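PDB 2WB0: E2A dna-binding protein from Human adenovirus 5, which binds single-stranded DNA and, by forming multimers, unwinds the template without ATP during the elongation phase of viral strand-displacement replication. Local coordinates for residues Pro229-Ala232 with Pro233-Gly236; Lys33-Pro36 with Asp37-Glu40; Ser262-Ala265 with Ser266-Pro270; Ser63-Thr66 with Phe67-Met71. All coordinates share one frame; numbering follows the deposited sequence.

Overall arrangement
Along the chain the order is contact 2, contact 4, contact 1, contact 3, each local to one run of residues. Contacts 2 and 4 belong to the all-alpha part: contact 2 is the turn between helices 26-31 and 40-53, contact 4 the first turns of helix 64-83. Their centres are about 16 Å apart, and Val39 CG1 packs on Thr69 O at 4.2 Å. Contacts 1 and 3 share the second zinc-binding part yet lie on opposite sides of the chain's centre, about 37 Å between centres. Contact 1 is in the loop beside one zinc ion, contact 3 on helix 261-268. Contact 4 is the most central, its centre about 11 Å from that of the chain, joining the helical part to the zinc-binding part.

Contact 1 of 4, residues Pro229-Ala232 with Pro233-Gly236; sequences PGHA and PFLG
His231 and Phe234 meet ring to ring across the Ala232-Pro233 link, in a stretch that is neither helix nor strand. Starting from CB, the His231 side chain places CG between its own backbone N and carbonyl carbon (chi1 69°), which swings the imidazole forward along the chain. ND1, on the side turned back, is hydrogen-bonded to the carbonyl of Lys228. CD2, on the other side, makes the nearest approach to the phenylalanine, 3.5 Å from Phe234 CE2. At the tip, NE2 is 3.6 Å from the same Phe234 CE2 and makes a weak 3.4 Å hydrogen bond to water 1, which lies in the imidazole plane at its edge. The ring centroids are 5.2 Å apart and the planes inclined at 39°, an oblique meeting of the two rings.

Water 1 is held more firmly from the backbone: Phe234 N donates to it at 2.9 Å, and with the weak bond from NE2 this makes the water a bridge between histidine tip and phenylalanine backbone. It also sits 4.0 Å above one face of the Phe234 ring, toward the rim. Ala232 CB lies 3.8 Å from Pro233 CD, a contact between two exposed residues.

The buried Phe234 ring also packs on Pro292, with its side chain about 4 Å from that of Cys225, a ligand of a zinc ion. This hydrophobic packing belongs to the second shell of a four-cysteine zinc site.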
# COMPACT_ATOMS: atom_id res chain seq x y z
N PRO A 229 -2.03 16.31 3.47
CA PRO A 229 -0.81 16.94 2.96
C PRO A 229 -0.08 17.90 3.95
O PRO A 229 1.16 18.03 3.89
CB PRO A 229 -1.28 17.66 1.66
CG PRO A 229 -2.71 17.76 1.76
CD PRO A 229 -3.18 16.57 2.58
N GLY A 230 -0.82 18.53 4.85
CA GLY A 230 -0.19 19.31 5.91
C GLY A 230 -0.07 18.59 7.27
O GLY A 230 0.01 19.26 8.32
N HIS A 231 -0.02 17.25 7.29
CA HIS A 231 0.21 16.54 8.55
C HIS A 231 1.50 17.03 9.22
O HIS A 231 2.43 17.48 8.52
CB HIS A 231 0.36 15.02 8.26
CG HIS A 231 1.62 14.69 7.53
ND1 HIS A 231 1.68 14.61 6.15
CD2 HIS A 231 2.87 14.42 7.97
CE1 HIS A 231 2.92 14.30 5.77
NE2 HIS A 231 3.66 14.19 6.86
N ALA A 232 1.57 16.95 10.55
CA ALA A 232 2.79 17.32 11.24
C ALA A 232 3.89 16.38 10.67
O ALA A 232 3.64 15.19 10.56
CB ALA A 232 2.66 17.13 12.75
N PRO A 233 5.08 16.93 10.32
CA PRO A 233 6.24 16.13 9.88
C PRO A 233 6.55 15.07 10.90
O PRO A 233 6.38 15.30 12.10
CB PRO A 233 7.40 17.15 9.90
CG PRO A 233 6.75 18.49 9.76
CD PRO A 233 5.39 18.39 10.36
N PHE A 234 7.00 13.91 10.44
CA PHE A 234 7.45 12.86 11.35
C PHE A 234 8.71 12.22 10.79
O PHE A 234 9.03 12.32 9.60
CB PHE A 234 6.36 11.81 11.62
CG PHE A 234 5.74 11.22 10.35
CD1 PHE A 234 6.36 10.15 9.68
CD2 PHE A 234 4.51 11.68 9.88
CE1 PHE A 234 5.80 9.58 8.49
CE2 PHE A 234 3.93 11.12 8.68
CZ PHE A 234 4.56 10.02 8.01
N LEU A 235 9.44 11.54 11.66
CA LEU A 235 10.74 11.04 11.23
C LEU A 235 10.59 9.61 10.73
O LEU A 235 9.51 9.02 10.84
CB LEU A 235 11.67 11.07 12.44
CG LEU A 235 12.59 12.27 12.75
CD1 LEU A 235 12.55 13.42 11.76
CD2 LEU A 235 12.34 12.70 14.11
N GLY A 236 11.66 9.02 10.20
CA GLY A 236 11.59 7.62 9.72
C GLY A 236 11.04 7.52 8.31
O GLY A 236 11.19 8.44 7.47
O HOH W 1 6.94 13.93 7.59

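Contact 2 of 4, residues Lys33-Pro36 with Asp37-Glu40; sequences KLLP and DQVE
Leu35 to Gln38 form a type I beta turn, with Pro36 and Asp37 at its corners, closed by Gln38 N donating to Leu35 O at 2.9 Å. Gln38 then reaches back over the preceding residues with its side chain. Its CG stands anti to the carbonyl carbon (chi1 -67°) and the chain runs extended beyond it, carrying the amide toward the backbone of Lys33 and Leu35. Two N-H groups converge on OE1: Lys33 N at 2.7 Å and Leu35 N at 3.1 Å, the latter nearly straight with an N-H...O angle of 165°. Both donors are tilted moderately from the amide's carbonyl plane. The other end of the amide is also taken, since NE2 is hydrogen-bonded to Asn31 O; bonds at both ends would fix the rotation of the group.

Carbon contacts follow from this reach. Leu35 CB touches OE1 at 3.4 Å, and Lys33 CB approaches the same oxygen at 3.5 Å. Water 2 lies within hydrogen-bonding reach of both Leu35 O, at 2.8 Å, and Gln38 O.

Leu34 turns the other way, its buried side chain packing on Trp8 and Met12 of helix 7-21. Gln38 is itself the centre of an inverse gamma turn, and the link between helices 26-31 and 40-53 of the all-alpha part thus contains a proline-bearing type I turn braced by a glutamine amide.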
# COMPACT_ATOMS: atom_id res chain seq x y z
N LYS A 33 -19.39 17.30 2.04
CA LYS A 33 -19.19 18.49 1.20
C LYS A 33 -18.19 18.21 0.09
O LYS A 33 -17.60 19.13 -0.49
CB LYS A 33 -18.69 19.71 2.04
CG LYS A 33 -19.68 20.28 3.07
CD LYS A 33 -21.06 20.71 2.45
CE LYS A 33 -21.98 21.33 3.55
NZ LYS A 33 -23.30 21.94 2.89
N LEU A 34 -18.01 16.93 -0.25
CA LEU A 34 -17.10 16.53 -1.31
C LEU A 34 -15.67 17.07 -1.08
O LEU A 34 -14.96 17.32 -2.02
CB LEU A 34 -17.65 17.03 -2.64
CG LEU A 34 -17.69 16.20 -3.91
CD1 LEU A 34 -17.27 17.00 -5.21
CD2 LEU A 34 -17.20 14.77 -3.86
N LEU A 35 -15.27 17.25 0.17
CA LEU A 35 -13.96 17.79 0.45
C LEU A 35 -12.93 16.66 0.54
O LEU A 35 -13.31 15.53 0.85
CB LEU A 35 -14.01 18.48 1.80
CG LEU A 35 -14.21 20.01 1.93
CD1 LEU A 35 -14.17 20.89 0.73
CD2 LEU A 35 -15.17 20.44 2.97
N PRO A 36 -11.66 16.97 0.31
CA PRO A 36 -10.69 15.88 0.09
C PRO A 36 -10.52 14.94 1.30
O PRO A 36 -10.30 13.77 1.09
CB PRO A 36 -9.39 16.60 -0.26
CG PRO A 36 -9.66 18.08 -0.35
CD PRO A 36 -11.14 18.29 -0.11
N ASP A 37 -10.66 15.43 2.53
CA ASP A 37 -10.51 14.53 3.71
C ASP A 37 -11.82 13.84 4.13
O ASP A 37 -11.87 13.06 5.09
CB ASP A 37 -9.81 15.25 4.92
CG ASP A 37 -10.78 16.06 5.81
OD1 ASP A 37 -11.90 16.50 5.42
OD2 ASP A 37 -10.36 16.31 6.98
N GLN A 38 -12.91 14.16 3.42
CA GLN A 38 -14.18 13.50 3.67
C GLN A 38 -14.31 12.15 2.98
O GLN A 38 -14.87 12.03 1.85
CB GLN A 38 -15.35 14.41 3.29
CG GLN A 38 -15.38 15.60 4.26
CD GLN A 38 -16.54 16.46 3.99
OE1 GLN A 38 -16.81 16.81 2.82
NE2 GLN A 38 -17.32 16.69 5.00
N VAL A 39 -13.82 11.13 3.68
CA VAL A 39 -13.81 9.77 3.12
C VAL A 39 -14.75 8.78 3.85
O VAL A 39 -15.27 7.84 3.22
CB VAL A 39 -12.39 9.18 3.07
CG1 VAL A 39 -12.47 7.69 2.60
CG2 VAL A 39 -11.49 9.99 2.15
N GLU A 40 -15.04 9.07 5.10
CA GLU A 40 -15.91 8.22 5.94
C GLU A 40 -17.25 7.92 5.30
O GLU A 40 -17.66 6.75 5.29
CB GLU A 40 -16.13 8.81 7.32
CG GLU A 40 -16.95 7.86 8.24
CD GLU A 40 -16.99 8.28 9.71
OE1 GLU A 40 -17.55 7.49 10.53
OE2 GLU A 40 -16.50 9.39 10.07
O HOH W 2 -14.94 13.61 -0.39

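Contact 3 of 4, residues Ser262-Ala265 with Ser266-Pro270; sequences SVLA and SVHHP
The His268 ring takes Leu264 O over one face, 3.1 Å above its plane and offset toward the rim, while Leu264 CB touches the ring atom His268 CE1 at 3.9 Å. In the neighbouring His269 ring, one face receives His268 CB toward the rim, and Ala265 O lies at the edge, 3.4 Å from His269 CD2. The two rings therefore each meet a carbonyl one turn back, but in different ways. His268 CG, anti to the carbonyl carbon (chi1 -57°), lays its ring against the oxygen to which His268 N donates at 2.7 Å, with an N-H...O angle of 174°.

This is the C-terminal end of helix 261-268, in the zinc-binding part of the protein but away from the metal sites. His269 is the first residue to leave helical geometry, yet its N still donates to Ala265 O at 2.9 Å, a more bent bond of 138°. Toward the start of the segment, Val267 N bonds to Val263 O. Leu264 CD1 packs 4.4 Å from Val267 CB, and both residues lie on Ile258. Ala265 is buried against Ala201 of helix 189-206, whose Gln198 OE1 is hydrogen-bonded to Ser266 OG. Water 3 links that hydroxyl to Ser262 O, donating to the carbonyl at 2.6 Å.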
# COMPACT_ATOMS: atom_id res chain seq x y z
N SER A 262 -6.01 -16.81 -10.25
CA SER A 262 -5.76 -15.86 -9.12
C SER A 262 -5.23 -16.60 -7.96
O SER A 262 -4.26 -16.15 -7.26
CB SER A 262 -7.10 -15.32 -8.54
OG SER A 262 -7.48 -14.37 -9.39
N VAL A 263 -5.94 -17.68 -7.67
CA VAL A 263 -5.60 -18.53 -6.54
C VAL A 263 -4.26 -19.22 -6.77
O VAL A 263 -3.40 -19.30 -5.86
CB VAL A 263 -6.75 -19.52 -6.19
CG1 VAL A 263 -6.33 -20.37 -5.02
CG2 VAL A 263 -8.04 -18.74 -5.89
N LEU A 264 -4.04 -19.70 -7.99
CA LEU A 264 -2.80 -20.38 -8.33
C LEU A 264 -1.59 -19.45 -8.18
O LEU A 264 -0.42 -19.88 -7.89
CB LEU A 264 -2.87 -20.90 -9.78
CG LEU A 264 -3.22 -22.37 -10.11
CD1 LEU A 264 -3.37 -23.40 -9.02
CD2 LEU A 264 -4.22 -22.49 -11.24
N ALA A 265 -1.82 -18.16 -8.42
CA ALA A 265 -0.70 -17.21 -8.18
C ALA A 265 -0.13 -17.36 -6.78
O ALA A 265 1.12 -17.36 -6.61
CB ALA A 265 -1.17 -15.73 -8.41
N SER A 266 -1.01 -17.51 -5.78
CA SER A 266 -0.57 -17.73 -4.40
C SER A 266 -0.03 -19.13 -4.18
O SER A 266 0.91 -19.33 -3.39
CB SER A 266 -1.69 -17.42 -3.38
OG SER A 266 -2.03 -16.01 -3.46
N VAL A 267 -0.66 -20.12 -4.83
CA VAL A 267 -0.14 -21.49 -4.70
C VAL A 267 1.32 -21.58 -5.19
O VAL A 267 2.23 -22.11 -4.46
CB VAL A 267 -1.05 -22.53 -5.43
CG1 VAL A 267 -0.36 -24.00 -5.40
CG2 VAL A 267 -2.43 -22.48 -4.84
N HIS A 268 1.55 -21.05 -6.40
CA HIS A 268 2.91 -21.02 -6.98
C HIS A 268 3.85 -20.08 -6.32
O HIS A 268 5.07 -20.35 -6.28
CB HIS A 268 2.88 -20.65 -8.46
CG HIS A 268 2.01 -21.57 -9.29
ND1 HIS A 268 1.32 -21.14 -10.39
CD2 HIS A 268 1.75 -22.89 -9.17
CE1 HIS A 268 0.66 -22.16 -10.93
NE2 HIS A 268 0.87 -23.22 -10.18
N HIS A 269 3.33 -18.98 -5.78
CA HIS A 269 4.21 -18.05 -5.10
C HIS A 269 3.64 -17.70 -3.73
O HIS A 269 3.05 -16.65 -3.54
CB HIS A 269 4.33 -16.79 -5.98
CG HIS A 269 4.65 -17.11 -7.40
ND1 HIS A 269 5.90 -17.58 -7.80
CD2 HIS A 269 3.89 -17.05 -8.51
CE1 HIS A 269 5.89 -17.74 -9.11
NE2 HIS A 269 4.69 -17.44 -9.57
N PRO A 270 3.86 -18.57 -2.74
CA PRO A 270 3.12 -18.47 -1.46
C PRO A 270 3.68 -17.42 -0.52
O PRO A 270 4.03 -17.75 0.60
CB PRO A 270 3.30 -19.87 -0.87
CG PRO A 270 4.68 -20.27 -1.37
CD PRO A 270 4.73 -19.76 -2.77
O HOH W 3 -4.27 -15.56 -4.68

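Contact 4 of 4, residues Ser63-Thr66 with Phe67-Met71; sequences SNKT and FVTMM
Lys65 O is gripped twice by Thr69: the backbone N donates at 2.9 Å and the hydroxyl OG1 also at 2.9 Å, from opposite faces of the carbonyl plane. The hydroxyl stands above that plane, 38° out of it, whereas the N-H is less tilted. This threonine-to-carbonyl bond along one helical turn lies in the first turns of helix 64-83, for which Ser63 is the N-cap residue. Thr69 OG1 can bend back because it is anti to its own carbonyl carbon (chi1 -67°).

The helix itself is well formed. Phe67 N to Ser63 O measures 2.9 Å; Val68 N to Asn64 O is the straightest of the crossing backbone bonds, at 171°. Side chains fan out to different neighbours: Phe67 packs on Ala306 and Met309 of helix 300-315, Val68 on Ala43 and Lys47 of helix 40-53, and Met70 on Leu303 and Ile298. The ammonium of Lys65 leaves the helix for salt bridges with Glu224 and Asp295, its side chain passing about 6 Å from that of the zinc ligand Cys294.

At the cap, Ser63 OG and Thr66 OG1 share a 2.9 Å hydrogen bond, and Thr66 OG1 is also hydrogen-bonded to Lys297 N.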
# COMPACT_ATOMS: atom_id res chain seq x y z
N SER A 63 -6.65 -5.59 7.18
CA SER A 63 -7.70 -5.35 8.18
C SER A 63 -8.96 -4.88 7.51
O SER A 63 -8.89 -4.23 6.43
CB SER A 63 -7.28 -4.35 9.22
OG SER A 63 -7.47 -3.06 8.75
N ASN A 64 -10.10 -5.24 8.07
CA ASN A 64 -11.40 -4.84 7.46
C ASN A 64 -11.51 -3.33 7.27
O ASN A 64 -11.96 -2.85 6.24
CB ASN A 64 -12.62 -5.27 8.34
CG ASN A 64 -12.77 -6.82 8.45
OD1 ASN A 64 -12.40 -7.56 7.56
ND2 ASN A 64 -13.34 -7.30 9.60
N LYS A 65 -11.04 -2.59 8.26
CA LYS A 65 -11.08 -1.14 8.24
C LYS A 65 -10.24 -0.61 7.11
O LYS A 65 -10.69 0.30 6.38
CB LYS A 65 -10.53 -0.59 9.57
CG LYS A 65 -10.41 0.93 9.59
CD LYS A 65 -9.68 1.34 10.90
CE LYS A 65 -8.88 2.62 10.77
NZ LYS A 65 -8.09 2.92 12.05
N THR A 66 -9.03 -1.17 6.94
CA THR A 66 -8.16 -0.66 5.90
C THR A 66 -8.76 -1.00 4.54
O THR A 66 -8.68 -0.18 3.66
CB THR A 66 -6.73 -1.21 5.95
OG1 THR A 66 -6.18 -0.97 7.27
CG2 THR A 66 -5.85 -0.46 4.91
N PHE A 67 -9.32 -2.19 4.37
CA PHE A 67 -9.91 -2.53 3.06
C PHE A 67 -11.03 -1.49 2.67
O PHE A 67 -11.07 -0.91 1.54
CB PHE A 67 -10.46 -3.97 3.08
CG PHE A 67 -10.99 -4.40 1.76
CD1 PHE A 67 -10.11 -4.71 0.74
CD2 PHE A 67 -12.37 -4.44 1.53
CE1 PHE A 67 -10.55 -5.10 -0.54
CE2 PHE A 67 -12.83 -4.86 0.30
CZ PHE A 67 -11.89 -5.14 -0.78
N VAL A 68 -11.94 -1.25 3.60
CA VAL A 68 -13.05 -0.31 3.37
C VAL A 68 -12.59 1.13 3.14
O VAL A 68 -13.15 1.89 2.30
CB VAL A 68 -14.05 -0.42 4.56
CG1 VAL A 68 -15.03 0.70 4.54
CG2 VAL A 68 -14.73 -1.78 4.51
N THR A 69 -11.60 1.54 3.93
CA THR A 69 -11.01 2.88 3.73
C THR A 69 -10.40 3.05 2.35
O THR A 69 -10.57 4.10 1.71
CB THR A 69 -9.95 3.12 4.78
OG1 THR A 69 -10.65 3.19 6.03
CG2 THR A 69 -9.18 4.48 4.49
N MET A 70 -9.73 2.00 1.87
CA MET A 70 -9.16 2.13 0.55
C MET A 70 -10.26 2.13 -0.50
O MET A 70 -10.16 2.87 -1.48
CB MET A 70 -8.09 1.08 0.24
CG MET A 70 -6.83 1.20 1.10
SD MET A 70 -6.05 2.86 1.12
CE MET A 70 -5.69 2.93 -0.62
N MET A 71 -11.25 1.27 -0.39
CA MET A 71 -12.36 1.38 -1.32
C MET A 71 -12.92 2.83 -1.31
O MET A 71 -13.25 3.39 -2.37
CB MET A 71 -13.48 0.44 -0.87
CG MET A 71 -13.23 -1.02 -1.28
SD MET A 71 -14.66 -2.08 -0.95
CE MET A 71 -15.59 -1.72 -2.37